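Local coordinates for RsbT co-antagonist protein RsbRA (Bacillus subtilis, PDB 2BNL) that regulates sigma-B activity in the general stress response as a stressosome component that stimulates the RsbT kinase toward RsbS in vitro, represented here by its N-terminal nonheme globin domain, at residues S3-Y8 with Q115-F120; W22-E28 with E90-L95. All coordinates share one frame; numbering follows the deposited sequence.

Interaction 1 pins the start of the chain, residues 3-8, onto helix 109-135, and interaction 2 packs helix 15-30 against helix 81-100. Interaction 2 is nested along the chain inside the loop that interaction 1 closes. Their centres lie about 18 Å apart, yet they touch: F120 CE2 of interaction 1 reaches L95 CD2 of interaction 2 at 3.5 Å, and I116 CG2 lies 3.7 Å from W92 CE3. Helices 81-100 and 109-135, consecutive in the chain, thus carry packing from one contact to the other within this globin fold. At the second subunit, K93 of segment 90-95 forms a salt bridge with D117 of that other copy.

Interaction 1: S3-Y8 with Q115-F120; sequences SNQTVY and QIDRFF
V7 sits as a knob in a hole made by Q115, I116, F119 and F120, fastening the first helix of this nonheme globin domain, 5-13, to the long helix 109-135. A branched valine suits the site because its two methyls reach different walls. With CG1 anti to the backbone N (chi1 168°), that methyl lies 3.7 Å from F119 CD2 and also approaches F120 CE2, while CG2 rests over the backbone of Q115 and, 3.9 Å away, I116 CG1. F119, whose broad apolar ring can meet two residues at once, has V7 CG1 near CD2 and the N4 amide at the edge by CD1, the amide plane turned 76° from that of the ring. F119 and F120 also reach L53 of helix 39-54, so the knob is backed by the protein interior.

N4, just ahead of the helix, supplies the polar part of the contact. Its OD1 takes a weak, bent bond of 2.7 Å from NH1 of R118, whose chain, bent at chi3 (149°), brings NH1 back to the amide; a long charged arginine suits this exposed position. The amide nitrogen ND2 is held by the backbone oxygen of V57. Replacing N4 by an alanine is likely to leave the V57 carbonyl and R118 without these partners, and a gap beside F119. Two waters complete the join: one links ND2 of N4 to the carbonyl O of R118, and the other donates to N4 OD1 at 2.7 Å and to the carbonyl O of Q115 at 2.6 Å.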
ATOM      1  N   SER A   3      16.137  -1.704 -12.500  1.00 46.66           N
ATOM      2  CA  SER A   3      15.319  -1.717 -13.743  1.00 43.97           C
ATOM      3  C   SER A   3      13.921  -2.420 -13.549  1.00 43.75           C
ATOM      4  O   SER A   3      13.738  -3.504 -12.924  1.00 45.91           O
ATOM      5  CB  SER A   3      16.129  -2.274 -14.885  1.00 43.77           C
ATOM      6  OG  SER A   3      15.336  -2.877 -15.874  1.00 41.34           O
ATOM      7  N   ASN A   4      12.952  -1.791 -14.169  1.00 39.22           N
ATOM      8  CA  ASN A   4      11.574  -2.223 -14.166  1.00 34.19           C
ATOM      9  C   ASN A   4      11.233  -2.808 -15.515  1.00 32.35           C
ATOM     10  O   ASN A   4      10.074  -2.914 -15.847  1.00 31.46           O
ATOM     11  CB  ASN A   4      10.724  -0.966 -13.930  1.00 33.39           C
ATOM     12  CG  ASN A   4      10.765  -0.490 -12.487  1.00 34.57           C
ATOM     13  OD1 ASN A   4      10.851  -1.337 -11.553  1.00 31.07           O
ATOM     14  ND2 ASN A   4      10.760   0.875 -12.277  1.00 26.72           N
ATOM     15  N   GLN A   5      12.252  -3.125 -16.329  1.00 29.31           N
ATOM     16  CA  GLN A   5      12.037  -3.568 -17.727  1.00 31.35           C
ATOM     17  C   GLN A   5      11.114  -4.778 -17.846  1.00 29.64           C
ATOM     18  O   GLN A   5      10.198  -4.815 -18.691  1.00 29.24           O
ATOM     19  CB  GLN A   5      13.341  -3.827 -18.413  1.00 29.63           C
ATOM     20  CG  GLN A   5      13.119  -4.331 -19.826  1.00 35.52           C
ATOM     21  CD  GLN A   5      14.387  -4.544 -20.563  1.00 42.12           C
ATOM     22  OE1 GLN A   5      15.491  -4.111 -20.100  1.00 39.35           O
ATOM     23  NE2 GLN A   5      14.270  -5.215 -21.723  1.00 41.15           N
ATOM     24  N   THR A   6      11.352  -5.774 -17.003  1.00 30.56           N
ATOM     25  CA  THR A   6      10.579  -7.016 -17.098  1.00 31.85           C
ATOM     26  C   THR A   6       9.053  -6.794 -16.860  1.00 29.96           C
ATOM     27  O   THR A   6       8.243  -7.216 -17.639  1.00 31.56           O
ATOM     28  CB  THR A   6      11.162  -8.130 -16.102  1.00 32.17           C
ATOM     29  OG1 THR A   6      12.491  -8.423 -16.508  1.00 33.85           O
ATOM     30  CG2 THR A   6      10.356  -9.446 -16.268  1.00 34.40           C
ATOM     31  N   VAL A   7       8.689  -6.106 -15.782  1.00 31.23           N
ATOM     32  CA  VAL A   7       7.322  -5.856 -15.473  1.00 30.96           C
ATOM     33  C   VAL A   7       6.744  -4.905 -16.493  1.00 30.88           C
ATOM     34  O   VAL A   7       5.659  -5.097 -17.008  1.00 29.78           O
ATOM     35  CB  VAL A   7       7.181  -5.343 -14.005  1.00 31.35           C
ATOM     36  CG1 VAL A   7       5.813  -4.779 -13.698  1.00 30.99           C
ATOM     37  CG2 VAL A   7       7.584  -6.508 -12.997  1.00 31.39           C
ATOM     38  N   TYR A   8       7.470  -3.823 -16.772  1.00 31.58           N
ATOM     39  CA  TYR A   8       6.954  -2.833 -17.757  1.00 32.09           C
ATOM     40  C   TYR A   8       6.606  -3.506 -19.063  1.00 32.07           C
ATOM     41  O   TYR A   8       5.516  -3.289 -19.622  1.00 29.87           O
ATOM     42  CB  TYR A   8       7.992  -1.657 -17.952  1.00 33.23           C
ATOM     43  CG  TYR A   8       7.516  -0.559 -18.882  1.00 29.25           C
ATOM     44  CD1 TYR A   8       6.942   0.621 -18.350  1.00 28.25           C
ATOM     45  CD2 TYR A   8       7.472  -0.758 -20.266  1.00 29.36           C
ATOM     46  CE1 TYR A   8       6.482   1.598 -19.161  1.00 26.27           C
ATOM     47  CE2 TYR A   8       6.958   0.220 -21.120  1.00 30.13           C
ATOM     48  CZ  TYR A   8       6.478   1.399 -20.554  1.00 26.99           C
ATOM     49  OH  TYR A   8       5.940   2.369 -21.326  1.00 29.33           O
ATOM     50  N   GLN A 115      10.057  -7.654  -8.102  1.00 32.25           N
ATOM     51  CA  GLN A 115      10.035  -6.874  -9.341  1.00 33.01           C
ATOM     52  C   GLN A 115       8.772  -6.132  -9.480  1.00 30.48           C
ATOM     53  O   GLN A 115       8.724  -4.912  -9.768  1.00 28.99           O
ATOM     54  CB  GLN A 115      10.204  -7.789 -10.572  1.00 33.91           C
ATOM     55  CG  GLN A 115      11.615  -8.299 -10.737  1.00 37.74           C
ATOM     56  CD  GLN A 115      11.685  -9.237 -11.922  1.00 41.76           C
ATOM     57  OE1 GLN A 115      10.732  -9.964 -12.216  1.00 40.41           O
ATOM     58  NE2 GLN A 115      12.747  -9.101 -12.688  1.00 38.85           N
ATOM     59  N   ILE A 116       7.701  -6.807  -9.176  1.00 29.88           N
ATOM     60  CA  ILE A 116       6.412  -6.152  -9.212  1.00 30.54           C
ATOM     61  C   ILE A 116       6.268  -5.038  -8.198  1.00 31.82           C
ATOM     62  O   ILE A 116       5.798  -3.903  -8.548  1.00 30.86           O
ATOM     63  CB  ILE A 116       5.281  -7.180  -9.052  1.00 32.31           C
ATOM     64  CG1 ILE A 116       5.190  -8.045 -10.353  1.00 29.19           C
ATOM     65  CG2 ILE A 116       4.007  -6.494  -8.816  1.00 33.52           C
ATOM     66  CD1 ILE A 116       4.390  -9.302 -10.207  1.00 33.08           C
ATOM     67  N   ASP A 117       6.716  -5.328  -6.987  1.00 29.79           N
ATOM     68  CA  ASP A 117       6.611  -4.379  -5.854  1.00 31.80           C
ATOM     69  C   ASP A 117       7.475  -3.105  -6.196  1.00 31.30           C
ATOM     70  O   ASP A 117       7.064  -1.992  -5.994  1.00 30.79           O
ATOM     71  CB  ASP A 117       7.149  -5.065  -4.598  1.00 32.25           C
ATOM     72  CG  ASP A 117       7.191  -4.155  -3.399  1.00 36.96           C
ATOM     73  OD1 ASP A 117       6.132  -3.934  -2.846  1.00 40.15           O
ATOM     74  OD2 ASP A 117       8.266  -3.610  -3.130  1.00 35.85           O
ATOM     75  N   ARG A 118       8.665  -3.350  -6.673  1.00 29.87           N
ATOM     76  CA  ARG A 118       9.579  -2.265  -7.032  1.00 33.94           C
ATOM     77  C   ARG A 118       8.950  -1.244  -8.013  1.00 32.24           C
ATOM     78  O   ARG A 118       9.151  -0.034  -7.936  1.00 31.99           O
ATOM     79  CB  ARG A 118      10.780  -2.856  -7.639  1.00 34.70           C
ATOM     80  CG  ARG A 118      11.947  -2.106  -7.350  1.00 45.81           C
ATOM     81  CD  ARG A 118      13.124  -2.498  -8.216  1.00 54.85           C
ATOM     82  NE  ARG A 118      13.927  -1.255  -8.369  1.00 61.18           N
ATOM     83  CZ  ARG A 118      13.890  -0.410  -9.400  1.00 59.43           C
ATOM     84  NH1 ARG A 118      13.163  -0.650 -10.451  1.00 50.01           N
ATOM     85  NH2 ARG A 118      14.640   0.689  -9.370  1.00 65.29           N
ATOM     86  N   PHE A 119       8.266  -1.773  -9.002  1.00 31.33           N
ATOM     87  CA  PHE A 119       7.585  -0.943 -10.008  1.00 29.87           C
ATOM     88  C   PHE A 119       6.352  -0.212  -9.470  1.00 29.95           C
ATOM     89  O   PHE A 119       6.198   0.979  -9.666  1.00 30.84           O
ATOM     90  CB  PHE A 119       7.292  -1.791 -11.208  1.00 29.41           C
ATOM     91  CG  PHE A 119       6.592  -1.084 -12.292  1.00 31.05           C
ATOM     92  CD1 PHE A 119       7.217  -0.115 -13.004  1.00 41.04           C
ATOM     93  CD2 PHE A 119       5.213  -1.293 -12.491  1.00 31.39           C
ATOM     94  CE1 PHE A 119       6.522   0.581 -14.077  1.00 41.29           C
ATOM     95  CE2 PHE A 119       4.530  -0.604 -13.448  1.00 36.44           C
ATOM     96  CZ  PHE A 119       5.174   0.311 -14.280  1.00 34.87           C
ATOM     97  N   PHE A 120       5.445  -0.938  -8.800  1.00 30.14           N
ATOM     98  CA  PHE A 120       4.156  -0.433  -8.413  1.00 29.53           C
ATOM     99  C   PHE A 120       4.151   0.368  -7.133  1.00 30.37           C
ATOM    100  O   PHE A 120       3.400   1.326  -7.030  1.00 30.78           O
ATOM    101  CB  PHE A 120       3.220  -1.656  -8.200  1.00 31.06           C
ATOM    102  CG  PHE A 120       2.616  -2.151  -9.461  1.00 31.57           C
ATOM    103  CD1 PHE A 120       1.506  -1.530 -10.012  1.00 29.23           C
ATOM    104  CD2 PHE A 120       3.209  -3.196 -10.193  1.00 31.22           C
ATOM    105  CE1 PHE A 120       0.922  -2.079 -11.215  1.00 29.98           C
ATOM    106  CE2 PHE A 120       2.585  -3.656 -11.392  1.00 34.50           C
ATOM    107  CZ  PHE A 120       1.491  -3.067 -11.877  1.00 34.10           C
TER
HETATM  108  O   HOH W   1      10.562  -4.014 -11.316  1.00 27.21           O
HETATM  109  O   HOH W   2       9.916   1.957  -9.790  1.00 30.77           O

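Interaction 2: W22-E28 with E90-L95; sequences WTDTLKE and EFWKRL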
ATOM      1  N   TRP A  22      -8.391  -5.832 -14.371  1.00 31.94           N
ATOM      2  CA  TRP A  22      -8.533  -4.756 -13.431  1.00 30.17           C
ATOM      3  C   TRP A  22      -9.922  -4.162 -13.391  1.00 31.17           C
ATOM      4  O   TRP A  22     -10.386  -3.823 -12.335  1.00 29.77           O
ATOM      5  CB  TRP A  22      -7.416  -3.714 -13.652  1.00 30.39           C
ATOM      6  CG  TRP A  22      -6.124  -4.294 -13.338  1.00 27.36           C
ATOM      7  CD1 TRP A  22      -5.887  -5.437 -12.677  1.00 30.43           C
ATOM      8  CD2 TRP A  22      -4.835  -3.798 -13.752  1.00 32.73           C
ATOM      9  NE1 TRP A  22      -4.530  -5.655 -12.592  1.00 30.87           N
ATOM     10  CE2 TRP A  22      -3.875  -4.650 -13.226  1.00 32.32           C
ATOM     11  CE3 TRP A  22      -4.421  -2.701 -14.515  1.00 32.34           C
ATOM     12  CZ2 TRP A  22      -2.501  -4.462 -13.439  1.00 36.20           C
ATOM     13  CZ3 TRP A  22      -3.063  -2.530 -14.710  1.00 35.85           C
ATOM     14  CH2 TRP A  22      -2.147  -3.402 -14.170  1.00 33.59           C
ATOM     15  N   THR A  23     -10.599  -4.081 -14.545  1.00 32.41           N
ATOM     16  CA  THR A  23     -11.972  -3.638 -14.586  1.00 32.42           C
ATOM     17  C   THR A  23     -12.840  -4.614 -13.794  1.00 32.05           C
ATOM     18  O   THR A  23     -13.680  -4.235 -13.008  1.00 32.62           O
ATOM     19  CB  THR A  23     -12.445  -3.446 -16.079  1.00 33.10           C
ATOM     20  OG1 THR A  23     -11.653  -2.411 -16.673  1.00 33.03           O
ATOM     21  CG2 THR A  23     -13.920  -2.961 -16.055  1.00 35.38           C
ATOM     22  N   ASP A  24     -12.631  -5.891 -14.007  1.00 32.21           N
ATOM     23  CA  ASP A  24     -13.354  -6.930 -13.275  1.00 33.26           C
ATOM     24  C   ASP A  24     -13.089  -6.917 -11.814  1.00 32.03           C
ATOM     25  O   ASP A  24     -13.985  -7.173 -11.016  1.00 29.95           O
ATOM     26  CB  ASP A  24     -13.062  -8.339 -13.844  1.00 34.03           C
ATOM     27  CG  ASP A  24     -13.628  -8.537 -15.247  1.00 36.75           C
ATOM     28  OD1 ASP A  24     -14.470  -7.719 -15.757  1.00 42.91           O
ATOM     29  OD2 ASP A  24     -13.153  -9.484 -15.893  1.00 42.24           O
ATOM     30  N   THR A  25     -11.860  -6.618 -11.411  1.00 30.92           N
ATOM     31  CA  THR A  25     -11.526  -6.489  -9.970  1.00 30.90           C
ATOM     32  C   THR A  25     -12.307  -5.349  -9.355  1.00 30.57           C
ATOM     33  O   THR A  25     -12.893  -5.537  -8.323  1.00 29.26           O
ATOM     34  CB  THR A  25     -10.006  -6.256  -9.849  1.00 32.72           C
ATOM     35  OG1 THR A  25      -9.326  -7.364 -10.413  1.00 35.35           O
ATOM     36  CG2 THR A  25      -9.562  -6.009  -8.428  1.00 33.19           C
ATOM     37  N   LEU A  26     -12.368  -4.172 -10.023  1.00 31.64           N
ATOM     38  CA  LEU A  26     -13.126  -3.028  -9.526  1.00 31.63           C
ATOM     39  C   LEU A  26     -14.578  -3.355  -9.369  1.00 32.90           C
ATOM     40  O   LEU A  26     -15.189  -3.052  -8.364  1.00 32.75           O
ATOM     41  CB  LEU A  26     -12.971  -1.804 -10.432  1.00 31.13           C
ATOM     42  CG  LEU A  26     -11.582  -1.173 -10.430  1.00 34.94           C
ATOM     43  CD1 LEU A  26     -11.440  -0.207 -11.499  1.00 32.98           C
ATOM     44  CD2 LEU A  26     -11.230  -0.458  -9.072  1.00 35.80           C
ATOM     45  N   LYS A  27     -15.114  -4.019 -10.362  1.00 31.87           N
ATOM     46  CA  LYS A  27     -16.494  -4.368 -10.337  1.00 33.15           C
ATOM     47  C   LYS A  27     -16.805  -5.303  -9.185  1.00 32.63           C
ATOM     48  O   LYS A  27     -17.783  -5.126  -8.463  1.00 31.04           O
ATOM     49  CB  LYS A  27     -16.857  -4.968 -11.674  1.00 32.50           C
ATOM     50  CG  LYS A  27     -16.943  -3.937 -12.799  1.00 32.77           C
ATOM     51  CD  LYS A  27     -17.141  -4.646 -14.183  1.00 36.27           C
ATOM     52  CE  LYS A  27     -18.327  -5.493 -14.166  1.00 43.64           C
ATOM     53  NZ  LYS A  27     -18.811  -5.901 -15.536  1.00 47.09           N
ATOM     54  N   GLU A  28     -15.952  -6.309  -9.005  1.00 31.99           N
ATOM     55  CA  GLU A  28     -16.106  -7.287  -7.896  1.00 32.78           C
ATOM     56  C   GLU A  28     -16.092  -6.574  -6.576  1.00 31.26           C
ATOM     57  O   GLU A  28     -16.906  -6.809  -5.708  1.00 29.26           O
ATOM     58  CB  GLU A  28     -14.958  -8.318  -7.975  1.00 33.33           C
ATOM     59  CG  GLU A  28     -14.945  -9.374  -6.949  1.00 37.57           C
ATOM     60  CD  GLU A  28     -13.656 -10.257  -7.008  1.00 48.54           C
ATOM     61  OE1 GLU A  28     -12.992 -10.399  -8.097  1.00 53.43           O
ATOM     62  OE2 GLU A  28     -13.264 -10.718  -5.928  1.00 51.31           O
ATOM     63  N   GLU A  90      -5.002  -5.487  -4.985  1.00 35.45           N
ATOM     64  CA  GLU A  90      -5.473  -6.570  -5.820  1.00 35.22           C
ATOM     65  C   GLU A  90      -5.000  -6.479  -7.269  1.00 34.73           C
ATOM     66  O   GLU A  90      -4.775  -7.525  -7.867  1.00 34.15           O
ATOM     67  CB  GLU A  90      -7.061  -6.635  -5.823  1.00 36.98           C
ATOM     68  CG  GLU A  90      -7.691  -7.374  -4.830  1.00 45.20           C
ATOM     69  CD  GLU A  90      -7.048  -8.779  -4.629  1.00 49.83           C
ATOM     70  OE1 GLU A  90      -7.159  -9.670  -5.503  1.00 46.19           O
ATOM     71  OE2 GLU A  90      -6.374  -8.922  -3.578  1.00 57.28           O
ATOM     72  N   PHE A  91      -4.836  -5.258  -7.855  1.00 32.30           N
ATOM     73  CA  PHE A  91      -4.367  -5.095  -9.195  1.00 30.46           C
ATOM     74  C   PHE A  91      -2.988  -5.794  -9.355  1.00 30.67           C
ATOM     75  O   PHE A  91      -2.846  -6.580 -10.277  1.00 31.48           O
ATOM     76  CB  PHE A  91      -4.206  -3.631  -9.571  1.00 29.32           C
ATOM     77  CG  PHE A  91      -5.478  -2.917  -9.944  1.00 27.11           C
ATOM     78  CD1 PHE A  91      -6.778  -3.490  -9.702  1.00 29.22           C
ATOM     79  CD2 PHE A  91      -5.422  -1.690 -10.438  1.00 35.71           C
ATOM     80  CE1 PHE A  91      -7.899  -2.815  -9.996  1.00 31.86           C
ATOM     81  CE2 PHE A  91      -6.555  -1.004 -10.774  1.00 35.54           C
ATOM     82  CZ  PHE A  91      -7.791  -1.578 -10.552  1.00 32.27           C
ATOM     83  N   TRP A  92      -2.034  -5.541  -8.454  1.00 30.53           N
ATOM     84  CA  TRP A  92      -0.674  -6.088  -8.629  1.00 31.58           C
ATOM     85  C   TRP A  92      -0.680  -7.614  -8.378  1.00 31.73           C
ATOM     86  O   TRP A  92       0.081  -8.372  -9.012  1.00 30.00           O
ATOM     87  CB  TRP A  92       0.429  -5.270  -7.913  1.00 30.99           C
ATOM     88  CG  TRP A  92       0.528  -5.411  -6.437  1.00 32.01           C
ATOM     89  CD1 TRP A  92      -0.005  -4.570  -5.455  1.00 32.06           C
ATOM     90  CD2 TRP A  92       1.095  -6.507  -5.736  1.00 33.56           C
ATOM     91  NE1 TRP A  92       0.229  -5.091  -4.223  1.00 34.09           N
ATOM     92  CE2 TRP A  92       0.886  -6.283  -4.359  1.00 35.11           C
ATOM     93  CE3 TRP A  92       1.771  -7.667  -6.136  1.00 36.74           C
ATOM     94  CZ2 TRP A  92       1.320  -7.201  -3.372  1.00 35.31           C
ATOM     95  CZ3 TRP A  92       2.148  -8.615  -5.152  1.00 34.72           C
ATOM     96  CH2 TRP A  92       1.996  -8.325  -3.794  1.00 35.04           C
ATOM     97  N   LYS A  93      -1.542  -8.045  -7.466  1.00 31.74           N
ATOM     98  CA  LYS A  93      -1.619  -9.433  -7.095  1.00 33.60           C
ATOM     99  C   LYS A  93      -2.186 -10.290  -8.194  1.00 33.81           C
ATOM    100  O   LYS A  93      -1.718 -11.455  -8.426  1.00 32.22           O
ATOM    101  CB  LYS A  93      -2.448  -9.587  -5.813  1.00 35.49           C
ATOM    102  CG  LYS A  93      -1.737  -8.984  -4.646  1.00 40.28           C
ATOM    103  CD  LYS A  93      -2.626  -9.242  -3.429  1.00 49.31           C
ATOM    104  CE  LYS A  93      -2.474  -8.207  -2.386  1.00 48.78           C
ATOM    105  NZ  LYS A  93      -3.559  -8.582  -1.402  1.00 50.74           N
ATOM    106  N   ARG A  94      -3.138  -9.690  -8.919  1.00 33.57           N
ATOM    107  CA  ARG A  94      -3.671 -10.310 -10.052  1.00 35.29           C
ATOM    108  C   ARG A  94      -2.739 -10.358 -11.241  1.00 34.02           C
ATOM    109  O   ARG A  94      -2.728 -11.331 -11.965  1.00 33.31           O
ATOM    110  CB  ARG A  94      -5.034  -9.721 -10.361  1.00 38.91           C
ATOM    111  CG  ARG A  94      -6.045 -10.222  -9.281  1.00 40.92           C
ATOM    112  CD  ARG A  94      -7.501  -9.837  -9.512  1.00 45.93           C
ATOM    113  NE  ARG A  94      -8.248  -9.910  -8.226  1.00 51.60           N
ATOM    114  CZ  ARG A  94      -9.581  -9.966  -8.096  1.00 55.68           C
ATOM    115  NH1 ARG A  94     -10.376 -10.024  -9.164  1.00 56.78           N
ATOM    116  NH2 ARG A  94     -10.117 -10.016  -6.897  1.00 58.44           N
ATOM    117  N   LEU A  95      -1.914  -9.336 -11.391  1.00 31.83           N
ATOM    118  CA  LEU A  95      -0.866  -9.316 -12.389  1.00 31.77           C
ATOM    119  C   LEU A  95       0.204 -10.376 -12.021  1.00 31.44           C
ATOM    120  O   LEU A  95       0.718 -11.118 -12.886  1.00 30.15           O
ATOM    121  CB  LEU A  95      -0.280  -7.894 -12.469  1.00 32.86           C
ATOM    122  CG  LEU A  95       1.089  -7.864 -13.175  1.00 34.37           C
ATOM    123  CD1 LEU A  95       0.770  -8.074 -14.637  1.00 37.25           C
ATOM    124  CD2 LEU A  95       1.851  -6.615 -13.008  1.00 40.27           C
TER
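W22 and F91 lie face to face where helices 15-30 and 81-100 pack in the globin domain, their short segments running largely antiparallel at 134° with axes 10.1 Å apart. The five-membered ring of W22 and the F91 ring form an offset stack, centroids 4.2 Å apart and planes only 9° from parallel. CH-pi contacts run both ways: W22 CB stands over the F91 face, and F91 CB over the pyrrole of W22. Large flat rings suit this buried interface because they cover each other broadly. W22 NE1 gives a weak, bent bond of 3.0 Å to F91 O, which lies off the indole plane on the side where F91 stacks.

Aliphatic groups close the edges. T25 CG2 and L26 CG meet the rim of the F91 ring in its plane, L26 CG coming within 3.8 Å of F91 CZ, and L95 CB touches the indole edge. A threonine suits this buried helix position, its methyl packing on E90, F91 and the R94 guanidinium face while its hydroxyl is satisfied by L21 O.

Charges gather toward the solvent side. E28, its CG anti to the backbone N (chi1 180°) and extended beyond, reaches R94, whose NH1 (2.9 Å) and NH2 grip E28 OE1 end-on from one face of the carboxylate. R94 NE donates to the anti lone pair of E90 OE1 at 2.9 Å, with NH2 reaching the same oxygen. These acceptors lie close to the guanidinium plane, so the two grips should fix how the group is turned. The arginine probably also eases the repulsion between the two glutamates, and K93 joins the network through E90 OE2.

Helix 39-54 flanks the aromatic layer, with I50 and L53 against W22 and Y49 edge-to-face on F91, while helix 109-135 also packs on helix 81-100.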